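Local atomic coordinates of BH0493 protein (Bacillus halodurans C-125, PDB entry 2QEE), a protein that binds zinc and is probably a metal-dependent enzyme of the amidohydrolase superfamily, though its substrate is not established. Residues E66-W69 with A70-K73; A77-I80 with W81-F85. One frame throughout, in Å; residues are numbered along the deposited sequence.

Interaction 1 of 2, residues E66-W69 with A70-K73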
# COMPACT_ATOMS: atom_id res chain seq x y z
N GLU C 66 29.05 -18.71 -8.22
CA GLU C 66 29.84 -19.94 -8.05
C GLU C 66 31.08 -19.66 -7.18
O GLU C 66 31.37 -20.41 -6.25
CB GLU C 66 30.24 -20.51 -9.43
CG GLU C 66 29.05 -20.86 -10.33
CD GLU C 66 28.37 -19.64 -10.96
OE1 GLU C 66 29.04 -18.60 -11.17
OE2 GLU C 66 27.16 -19.73 -11.26
N ALA C 67 31.80 -18.58 -7.48
CA ALA C 67 33.00 -18.27 -6.74
C ALA C 67 32.62 -17.99 -5.29
O ALA C 67 33.30 -18.43 -4.36
CB ALA C 67 33.73 -17.08 -7.34
N PHE C 68 31.48 -17.30 -5.08
CA PHE C 68 31.01 -17.01 -3.72
C PHE C 68 30.80 -18.29 -2.89
O PHE C 68 31.29 -18.40 -1.75
CB PHE C 68 29.73 -16.13 -3.76
CG PHE C 68 29.22 -15.78 -2.39
CD1 PHE C 68 29.76 -14.71 -1.69
CD2 PHE C 68 28.22 -16.54 -1.79
CE1 PHE C 68 29.32 -14.42 -0.38
CE2 PHE C 68 27.78 -16.25 -0.49
CZ PHE C 68 28.32 -15.19 0.20
N TRP C 69 30.09 -19.25 -3.45
CA TRP C 69 29.75 -20.45 -2.71
C TRP C 69 30.99 -21.30 -2.45
O TRP C 69 31.01 -22.10 -1.49
CB TRP C 69 28.69 -21.23 -3.46
CG TRP C 69 27.33 -20.60 -3.42
CD1 TRP C 69 26.50 -20.38 -4.49
CD2 TRP C 69 26.65 -20.08 -2.26
NE1 TRP C 69 25.33 -19.78 -4.05
CE2 TRP C 69 25.41 -19.58 -2.70
CE3 TRP C 69 26.97 -19.99 -0.90
CZ2 TRP C 69 24.49 -18.98 -1.82
CZ3 TRP C 69 26.07 -19.40 -0.03
CH2 TRP C 69 24.83 -18.92 -0.49
N ALA C 70 32.00 -21.10 -3.30
CA ALA C 70 33.31 -21.80 -3.18
C ALA C 70 34.20 -21.20 -2.10
O ALA C 70 35.20 -21.84 -1.67
CB ALA C 70 34.07 -21.76 -4.55
N MET C 71 33.91 -19.96 -1.69
CA MET C 71 34.66 -19.35 -0.61
C MET C 71 34.31 -19.96 0.73
O MET C 71 33.21 -20.55 0.90
CB MET C 71 34.41 -17.83 -0.55
CG MET C 71 34.97 -17.01 -1.73
SD MET C 71 34.47 -15.26 -1.55
CE MET C 71 32.73 -15.47 -1.39
N SER C 72 35.24 -19.86 1.68
CA SER C 72 34.98 -20.27 3.06
C SER C 72 34.01 -19.28 3.70
O SER C 72 33.88 -18.18 3.21
CB SER C 72 36.26 -20.25 3.90
OG SER C 72 36.81 -18.94 4.00
N LYS C 73 33.35 -19.68 4.78
CA LYS C 73 32.51 -18.71 5.52
C LYS C 73 33.27 -17.40 5.84
O LYS C 73 32.75 -16.29 5.61
CB LYS C 73 31.84 -19.34 6.75
CG LYS C 73 30.63 -18.48 7.23
CD LYS C 73 29.58 -19.26 7.97
CE LYS C 73 28.73 -20.08 7.01
NZ LYS C 73 27.50 -19.31 6.59
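Phe-68 holds its ring beside its own carbonyl carbon (chi1 -179°), alongside the end of Met-71, whose chain runs extended to SD and then bends at its last torsion (chi3 -54°), bringing the methyl CE back to the phenyl group. The two side chains cross at about a right angle. CE lies obliquely to the ring, beside CD1, in an apolar contact; its exact placing is doubtful, because it is modelled too close to that carbon. Nearer the backbone, CG of Met-71 lies 3.4 Å from the carbonyl O of Ala-67. Replacing Met-71, an alanine here would lack SD and CE and would probably leave a gap beside Phe-68 where the methionine methyl packs, with Leu-79 and Ile-80 still against the ring.

The backbone here is the C-terminal turn of helix 65-70 passing into the short link to helix 73-86. Ala-70 N donates to Glu-66 O at 3.1 Å, as in an alpha-helix, but Met-71 N is bonded chiefly to Phe-68 O, three residues back (3.0 Å), and more weakly to Ala-67 O, which also takes a weak second bond from Ala-70 N. The chief donor to Phe-68 O stands well above the carbonyl plane, 65° out of it, and the same oxygen also accepts a bond from Gln-76 NE2 of the following helix. Met-71 then takes an extended backbone, and Ser-72 becomes the N-cap of helix 73-86; its N is bonded to Glu-75 OE1 in return, consistent with a capping box. Beside the phenyl ring, the Trp-69 indole presents one face to Phe-68 CD2, which sits 3.7 Å above its plane toward the rim, while the indole NE1 is bonded to Ala-270 O. Val-54 of helix 51-58 packs on both aromatic side chains.

Interaction 2 of 2, residues A77-I80 with W81-F85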
# COMPACT_ATOMS: atom_id res chain seq x y z
N ALA C 77 32.20 -13.71 4.44
CA ALA C 77 31.94 -12.62 5.39
C ALA C 77 32.83 -11.41 5.12
O ALA C 77 32.37 -10.27 5.17
CB ALA C 77 32.09 -13.13 6.82
N ASP C 78 34.11 -11.62 4.82
CA ASP C 78 35.00 -10.57 4.43
C ASP C 78 34.49 -9.82 3.17
O ASP C 78 34.56 -8.59 3.11
CB ASP C 78 36.39 -11.16 4.07
CG ASP C 78 37.20 -11.58 5.27
OD1 ASP C 78 36.92 -11.16 6.41
OD2 ASP C 78 38.20 -12.30 5.05
N LEU C 79 34.07 -10.56 2.15
CA LEU C 79 33.57 -9.95 0.91
C LEU C 79 32.31 -9.08 1.23
O LEU C 79 32.20 -7.93 0.75
CB LEU C 79 33.17 -11.04 -0.09
CG LEU C 79 32.66 -10.48 -1.43
CD1 LEU C 79 33.72 -9.72 -2.22
CD2 LEU C 79 32.00 -11.57 -2.29
N ILE C 80 31.38 -9.67 1.97
CA ILE C 80 30.10 -8.97 2.36
C ILE C 80 30.43 -7.67 3.12
O ILE C 80 29.89 -6.61 2.80
CB ILE C 80 29.10 -9.90 3.06
CG1 ILE C 80 28.60 -10.93 2.00
CG2 ILE C 80 27.91 -9.10 3.73
CD1 ILE C 80 27.81 -12.12 2.58
N TRP C 81 31.39 -7.76 4.05
CA TRP C 81 31.81 -6.60 4.82
C TRP C 81 32.34 -5.49 3.91
O TRP C 81 31.90 -4.34 3.95
CB TRP C 81 32.87 -6.99 5.87
CG TRP C 81 33.21 -5.89 6.80
CD1 TRP C 81 34.36 -5.16 6.82
CD2 TRP C 81 32.43 -5.43 7.92
NE1 TRP C 81 34.35 -4.27 7.86
CE2 TRP C 81 33.18 -4.43 8.57
CE3 TRP C 81 31.19 -5.81 8.45
CZ2 TRP C 81 32.72 -3.76 9.71
CZ3 TRP C 81 30.72 -5.14 9.59
CH2 TRP C 81 31.47 -4.11 10.19
N GLU C 82 33.30 -5.84 3.06
CA GLU C 82 33.87 -4.86 2.14
C GLU C 82 32.81 -4.25 1.19
O GLU C 82 32.78 -3.03 1.04
CB GLU C 82 35.02 -5.52 1.35
CG GLU C 82 35.68 -4.63 0.33
CD GLU C 82 36.51 -3.49 0.94
OE1 GLU C 82 36.83 -3.51 2.16
OE2 GLU C 82 36.81 -2.55 0.17
N GLU C 83 31.95 -5.08 0.60
CA GLU C 83 31.06 -4.61 -0.47
C GLU C 83 29.87 -3.82 0.08
O GLU C 83 29.44 -2.88 -0.55
CB GLU C 83 30.50 -5.79 -1.27
CG GLU C 83 31.62 -6.59 -2.04
CD GLU C 83 31.97 -5.96 -3.40
OE1 GLU C 83 31.44 -4.90 -3.74
OE2 GLU C 83 32.77 -6.58 -4.16
N LEU C 84 29.36 -4.23 1.24
CA LEU C 84 28.09 -3.61 1.76
C LEU C 84 28.31 -2.65 2.93
O LEU C 84 27.41 -1.89 3.28
CB LEU C 84 27.16 -4.69 2.24
CG LEU C 84 26.61 -5.68 1.22
CD1 LEU C 84 25.60 -6.56 1.86
CD2 LEU C 84 26.07 -5.00 -0.08
N PHE C 85 29.47 -2.70 3.57
CA PHE C 85 29.74 -1.78 4.67
C PHE C 85 30.84 -0.76 4.35
O PHE C 85 30.79 0.39 4.85
CB PHE C 85 30.10 -2.55 5.96
CG PHE C 85 29.01 -3.43 6.48
CD1 PHE C 85 28.37 -3.10 7.67
CD2 PHE C 85 28.64 -4.61 5.80
CE1 PHE C 85 27.32 -3.88 8.18
CE2 PHE C 85 27.64 -5.43 6.29
CZ PHE C 85 26.97 -5.06 7.51
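Four successive backbone bonds, each spanning four residues, run from Trp-81 N to Ala-77 O through Leu-84 N to Ile-80 O, and the helix widens into a pi-type turn at 82-85. On one flank CD1 of Leu-79 rests on the aliphatic part of Glu-83, 3.8 Å from CG. The glutamate chain bends at chi2 (-84°), which carries its carboxylate round beside the leucine; OE1 forms a salt bridge with Arg-88 and OE2 is bonded to Thr-61 OG1. Ile-80 and Leu-84 lie side by side and point the same way, with CG2 of Ile-80 3.9 Å from CD1 of Leu-84. The carbonyl O of Ile-80, already taken by Leu-84 N, also meets the edge of the Phe-85 ring, 3.8 Å from CD2 and in the ring plane.

Trp-81 and Phe-85, one turn apart, pack together. CB of Phe-85 sits 4.1 Å above the indole plane, over its centre, while CE3 of Trp-81 comes over a face of the phenyl ring toward its rim. Leu-48 of helix 44-48 touches both, and so does Trp-391 of a second subunit, which places this aromatic pair at a subunit interface. Asp-78, on a less buried flank, forms a salt bridge with Arg-118 of helix 114-122. The helix thus offers apolar surface to helix 51-58 through Ile-80 and aromatic surface to the neighbouring subunit, while the buried carboxylate of Glu-83, paired with Arg-88, is likely to remain ionised.

How the interactions relate
Interactions 1 and 2 follow in series along two consecutive helices, with centres about 13 Å apart, and both lie away from the zinc site. Residues 66-73 form a largely surface-exposed helix end and link, whereas 77-85 is a mostly buried run of helix that widens into a pi-type turn at its end. They meet directly: Phe-68 CD1 lies 3.9 Å from Leu-79 CD2, and Phe-68 CZ packs on Ile-80 CD1. Helix 51-58 touches both contacts. Their chemistry differs accordingly: interaction 1 mixes three- and four-residue backbone bonds with one apolar side-chain pair, while interaction 2 adds carboxylates whose arginine partners lie outside 77-85, and aromatic packing that reaches a second subunit; no other chain touches interaction 1.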